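Local coordinates for protein ribonucleoside-diphosphate reductase subunit beta (Streptococcus sanguinis, PDB 4N83) that serves as the radical-generating dimetal subunit of a class Ib ribonucleotide reductase, which probably provides the deoxyribonucleotides needed for DNA synthesis, at residues L68-D80 with I137-K150. Sequence-based numbering, arbitrary orientation.
Sequences LQSESGVDALRKD and INEIYLNGTALEKK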
loop_
_atom_site.group_PDB
_atom_site.type_symbol
_atom_site.label_atom_id
_atom_site.label_comp_id
_atom_site.label_asym_id
_atom_site.label_seq_id
_atom_site.Cartn_x
_atom_site.Cartn_y
_atom_site.Cartn_z
ATOM N N LEU A 68 -11.495 6.910 4.960
ATOM C CA LEU A 68 -11.224 8.158 4.245
ATOM C C LEU A 68 -9.760 8.262 3.819
ATOM O O LEU A 68 -9.463 8.698 2.706
ATOM C CB LEU A 68 -11.589 9.356 5.130
ATOM C CG LEU A 68 -11.277 10.758 4.600
ATOM C CD1 LEU A 68 -12.085 11.054 3.347
ATOM C CD2 LEU A 68 -11.550 11.798 5.675
ATOM N N GLN A 69 -8.858 7.863 4.712
ATOM C CA GLN A 69 -7.420 7.955 4.461
ATOM C C GLN A 69 -6.927 6.921 3.447
ATOM O O GLN A 69 -6.152 7.254 2.548
ATOM C CB GLN A 69 -6.633 7.817 5.771
ATOM C CG GLN A 69 -6.736 9.021 6.696
ATOM C CD GLN A 69 -5.920 10.208 6.216
ATOM O OE1 GLN A 69 -4.818 10.457 6.703
ATOM N NE2 GLN A 69 -6.459 10.946 5.253
ATOM N N SER A 70 -7.375 5.676 3.591
ATOM C CA SER A 70 -6.909 4.584 2.732
ATOM C C SER A 70 -7.307 4.755 1.263
ATOM O O SER A 70 -6.521 4.461 0.363
ATOM C CB SER A 70 -7.421 3.233 3.249
ATOM O OG SER A 70 -8.834 3.138 3.172
ATOM N N GLU A 71 -8.524 5.237 1.028
ATOM C CA GLU A 71 -9.076 5.313 -0.324
ATOM C C GLU A 71 -8.639 6.580 -1.069
ATOM O O GLU A 71 -8.079 6.489 -2.165
ATOM C CB GLU A 71 -10.606 5.208 -0.272
ATOM C CG GLU A 71 -11.104 3.889 0.315
ATOM C CD GLU A 71 -12.617 3.808 0.436
ATOM O OE1 GLU A 71 -13.310 4.790 0.093
ATOM O OE2 GLU A 71 -13.119 2.752 0.881
ATOM N N SER A 72 -8.884 7.747 -0.470
ATOM C CA SER A 72 -8.617 9.039 -1.124
ATOM C C SER A 72 -7.539 9.895 -0.450
ATOM O O SER A 72 -6.907 10.719 -1.111
ATOM C CB SER A 72 -9.911 9.857 -1.218
ATOM O OG SER A 72 -10.304 10.353 0.051
ATOM N N GLY A 73 -7.341 9.711 0.854
ATOM C CA GLY A 73 -6.435 10.560 1.632
ATOM C C GLY A 73 -4.979 10.489 1.205
ATOM O O GLY A 73 -4.368 11.514 0.892
ATOM N N VAL A 74 -4.423 9.280 1.191
ATOM C CA VAL A 74 -3.028 9.076 0.794
ATOM C C VAL A 74 -2.882 9.185 -0.727
ATOM O O VAL A 74 -1.814 9.542 -1.230
ATOM C CB VAL A 74 -2.482 7.713 1.277
ATOM C CG1 VAL A 74 -1.009 7.563 0.912
ATOM C CG2 VAL A 74 -2.670 7.560 2.783
ATOM N N ASP A 75 -3.961 8.874 -1.448
ATOM C CA ASP A 75 -4.018 9.048 -2.903
ATOM C C ASP A 75 -3.728 10.501 -3.292
ATOM O O ASP A 75 -2.977 10.759 -4.234
ATOM C CB ASP A 75 -5.397 8.627 -3.435
ATOM C CG ASP A 75 -5.473 8.629 -4.954
ATOM O OD1 ASP A 75 -4.588 8.031 -5.603
ATOM O OD2 ASP A 75 -6.426 9.220 -5.499
ATOM N N ALA A 76 -4.326 11.437 -2.557
ATOM C CA ALA A 76 -4.092 12.864 -2.767
ATOM C C ALA A 76 -2.652 13.257 -2.435
ATOM O O ALA A 76 -2.015 13.998 -3.186
ATOM C CB ALA A 76 -5.063 13.683 -1.931
ATOM N N LEU A 77 -2.147 12.750 -1.312
ATOM C CA LEU A 77 -0.785 13.045 -0.860
ATOM C C LEU A 77 0.293 12.503 -1.803
ATOM O O LEU A 77 1.381 13.073 -1.893
ATOM C CB LEU A 77 -0.562 12.484 0.549
ATOM C CG LEU A 77 -1.384 13.131 1.669
ATOM C CD1 LEU A 77 -1.405 12.250 2.912
ATOM C CD2 LEU A 77 -0.848 14.516 2.005
ATOM N N ARG A 78 -0.011 11.408 -2.497
ATOM C CA ARG A 78 0.947 10.767 -3.408
ATOM C C ARG A 78 1.310 11.632 -4.616
ATOM O O ARG A 78 2.472 11.670 -5.023
ATOM C CB ARG A 78 0.409 9.408 -3.885
ATOM C CG ARG A 78 1.105 8.839 -5.119
ATOM C CD ARG A 78 0.882 7.343 -5.292
ATOM N NE ARG A 78 -0.480 6.938 -4.946
ATOM C CZ ARG A 78 -0.854 6.392 -3.786
ATOM N NH1 ARG A 78 0.021 6.158 -2.810
ATOM N NH2 ARG A 78 -2.128 6.077 -3.603
ATOM N N LYS A 79 0.323 12.319 -5.184
ATOM C CA LYS A 79 0.537 13.116 -6.400
ATOM C C LYS A 79 1.462 14.324 -6.196
ATOM O O LYS A 79 1.946 14.901 -7.169
ATOM C CB LYS A 79 -0.805 13.576 -6.983
ATOM C CG LYS A 79 -1.642 12.441 -7.559
ATOM C CD LYS A 79 -3.041 12.900 -7.944
ATOM C CE LYS A 79 -3.033 13.775 -9.188
ATOM N NZ LYS A 79 -4.408 14.203 -9.564
ATOM N N ASP A 80 1.703 14.698 -4.940
ATOM C CA ASP A 80 2.598 15.806 -4.608
ATOM C C ASP A 80 3.890 15.273 -3.992
ATOM O O ASP A 80 4.296 15.682 -2.903
ATOM C CB ASP A 80 1.890 16.763 -3.654
ATOM C CG ASP A 80 0.496 17.112 -4.124
ATOM O OD1 ASP A 80 0.368 17.750 -5.189
ATOM O OD2 ASP A 80 -0.473 16.737 -3.436
ATOM N N ILE A 137 -12.409 17.674 5.357
ATOM C CA ILE A 137 -11.094 17.087 5.100
ATOM C C ILE A 137 -10.952 16.596 3.655
ATOM O O ILE A 137 -9.936 16.860 3.015
ATOM C CB ILE A 137 -10.792 15.931 6.086
ATOM C CG1 ILE A 137 -10.759 16.442 7.534
ATOM C CG2 ILE A 137 -9.474 15.247 5.742
ATOM C CD1 ILE A 137 -9.615 17.386 7.859
ATOM N N ASN A 138 -11.957 15.883 3.148
ATOM C CA ASN A 138 -11.896 15.339 1.785
ATOM C C ASN A 138 -11.942 16.430 0.715
ATOM O O ASN A 138 -11.325 16.293 -0.343
ATOM C CB ASN A 138 -13.025 14.331 1.542
ATOM C CG ASN A 138 -12.816 13.506 0.278
ATOM O OD1 ASN A 138 -11.691 13.336 -0.195
ATOM N ND2 ASN A 138 -13.905 12.982 -0.269
ATOM N N GLU A 139 -12.678 17.506 0.994
ATOM C CA GLU A 139 -12.721 18.674 0.111
ATOM C C GLU A 139 -11.325 19.277 -0.057
ATOM O O GLU A 139 -10.975 19.753 -1.139
ATOM C CB GLU A 139 -13.703 19.723 0.657
ATOM C CG GLU A 139 -13.843 20.984 -0.190
ATOM C CD GLU A 139 -12.809 22.054 0.131
ATOM O OE1 GLU A 139 -12.466 22.234 1.321
ATOM O OE2 GLU A 139 -12.343 22.726 -0.814
ATOM N N ILE A 140 -10.535 19.247 1.016
ATOM C CA ILE A 140 -9.147 19.705 0.971
ATOM C C ILE A 140 -8.300 18.758 0.115
ATOM O O ILE A 140 -7.477 19.214 -0.678
ATOM C CB ILE A 140 -8.540 19.838 2.386
ATOM C CG1 ILE A 140 -9.270 20.930 3.179
ATOM C CG2 ILE A 140 -7.054 20.168 2.312
ATOM C CD1 ILE A 140 -9.131 20.793 4.679
ATOM N N TYR A 141 -8.507 17.450 0.269
ATOM C CA TYR A 141 -7.773 16.461 -0.529
ATOM C C TYR A 141 -8.101 16.579 -2.017
ATOM O O TYR A 141 -7.212 16.463 -2.862
ATOM C CB TYR A 141 -8.054 15.025 -0.054
ATOM C CG TYR A 141 -7.514 14.670 1.323
ATOM C CD1 TYR A 141 -6.262 15.118 1.754
ATOM C CD2 TYR A 141 -8.244 13.854 2.183
ATOM C CE1 TYR A 141 -5.775 14.783 3.007
ATOM C CE2 TYR A 141 -7.759 13.512 3.435
ATOM C CZ TYR A 141 -6.527 13.981 3.844
ATOM O OH TYR A 141 -6.049 13.641 5.089
ATOM N N LEU A 142 -9.374 16.811 -2.330
ATOM C CA LEU A 142 -9.823 16.901 -3.719
ATOM C C LEU A 142 -9.435 18.224 -4.391
ATOM O O LEU A 142 -9.109 18.237 -5.578
ATOM C CB LEU A 142 -11.342 16.687 -3.812
ATOM C CG LEU A 142 -11.860 15.280 -3.488
ATOM C CD1 LEU A 142 -13.377 15.281 -3.355
ATOM C CD2 LEU A 142 -11.419 14.273 -4.541
ATOM N N ASN A 143 -9.461 19.325 -3.636
ATOM C CA ASN A 143 -9.261 20.667 -4.206
ATOM C C ASN A 143 -8.070 21.463 -3.654
ATOM O O ASN A 143 -7.480 22.265 -4.379
ATOM C CB ASN A 143 -10.541 21.496 -4.041
ATOM C CG ASN A 143 -11.750 20.843 -4.689
ATOM O OD1 ASN A 143 -12.819 20.763 -4.083
ATOM N ND2 ASN A 143 -11.587 20.371 -5.919
ATOM N N GLY A 144 -7.729 21.256 -2.383
ATOM C CA GLY A 144 -6.629 21.987 -1.741
ATOM C C GLY A 144 -5.272 21.741 -2.380
ATOM O O GLY A 144 -5.069 20.728 -3.052
ATOM N N THR A 145 -4.343 22.673 -2.162
ATOM C CA THR A 145 -3.011 22.619 -2.782
ATOM C C THR A 145 -2.007 21.781 -1.979
ATOM O O THR A 145 -2.267 21.401 -0.835
ATOM C CB THR A 145 -2.429 24.036 -2.987
ATOM O OG1 THR A 145 -2.499 24.771 -1.758
ATOM C CG2 THR A 145 -3.201 24.778 -4.069
ATOM N N ALA A 146 -0.861 21.502 -2.600
ATOM C CA ALA A 146 0.169 20.638 -2.018
ATOM C C ALA A 146 0.872 21.290 -0.827
ATOM O O ALA A 146 1.949 21.873 -0.971
ATOM C CB ALA A 146 1.187 20.255 -3.081
ATOM N N LEU A 147 0.257 21.151 0.347
ATOM C CA LEU A 147 0.725 21.752 1.608
ATOM C C LEU A 147 -0.459 21.794 2.567
ATOM O O LEU A 147 -0.329 21.479 3.750
ATOM C CB LEU A 147 1.282 23.176 1.417
ATOM C CG LEU A 147 2.539 23.555 2.211
ATOM C CD1 LEU A 147 3.658 22.535 2.051
ATOM C CD2 LEU A 147 3.023 24.935 1.791
ATOM N N GLU A 148 -1.611 22.194 2.032
ATOM C CA GLU A 148 -2.876 22.188 2.762
ATOM C C GLU A 148 -3.362 20.760 3.021
ATOM O O GLU A 148 -3.970 20.482 4.057
ATOM C CB GLU A 148 -3.940 22.964 1.974
ATOM C CG GLU A 148 -3.627 24.444 1.790
ATOM C CD GLU A 148 -4.520 25.120 0.765
ATOM O OE1 GLU A 148 -5.641 24.626 0.519
ATOM O OE2 GLU A 148 -4.098 26.151 0.203
ATOM N N LYS A 149 -3.092 19.863 2.074
ATOM C CA LYS A 149 -3.448 18.449 2.210
ATOM C C LYS A 149 -2.588 17.740 3.257
ATOM O O LYS A 149 -3.050 16.810 3.917
ATOM C CB LYS A 149 -3.333 17.739 0.860
ATOM C CG LYS A 149 -4.344 18.230 -0.164
ATOM C CD LYS A 149 -4.150 17.586 -1.528
ATOM C CE LYS A 149 -2.987 18.211 -2.281
ATOM N NZ LYS A 149 -2.948 17.782 -3.707
ATOM N N LYS A 150 -1.339 18.181 3.401
ATOM C CA LYS A 150 -0.442 17.645 4.427
ATOM C C LYS A 150 -0.850 18.091 5.832
ATOM O O LYS A 150 -0.715 17.331 6.788
ATOM C CB LYS A 150 1.006 18.057 4.146
ATOM C CG LYS A 150 1.603 17.390 2.917
ATOM C CD LYS A 150 3.061 17.775 2.718
ATOM C CE LYS A 150 3.738 16.901 1.672
ATOM N NZ LYS A 150 3.181 17.097 0.305
#
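Tyr141 lays one face of its ring against the backbone of Gly73, whose CA stands 3.9 Å from the centroid of the Tyr141 ring, 20° off the ring normal, in a CH-pi contact. The carbonyl oxygen of Ile137, one turn back in the same helix, lies over the opposite face near the rim. At the root of the ring, Ala76 CB packs on Tyr141 CB at 3.8 Å. The phenol end lies close to the side chain of Gln69. Farther back along both helices, Leu68 spreads its two methyls: with CG anti to the backbone N (chi1 175°), CD2 meets Ile137 CG2 at 4.0 Å and CD1 lies against Asn138 CB. Beyond Ala76 the partners are the 144-147 loop, through Ala146, and the start of helix 148-160. Leu77 CD2 rests on the backbone carbonyl of Lys149 and on CG of Lys150. Lys149 bends midway along its chain, and its NZ donates to the syn lone pair of Asp80 OD2 at 2.7 Å, a salt bridge beside the Ala146 methyl. The axes of helix segments 68-78 and 137-143 approach to 9.2 Å at 38°. The side chain of Gln69 lies about 4 Å (nearest atoms) from a bound manganese ion and close to the manganese ligand Glu157, placing this packing beside the dimanganese site in the ferritin-like helical fold of class Ib ribonucleotide reductase small subunits.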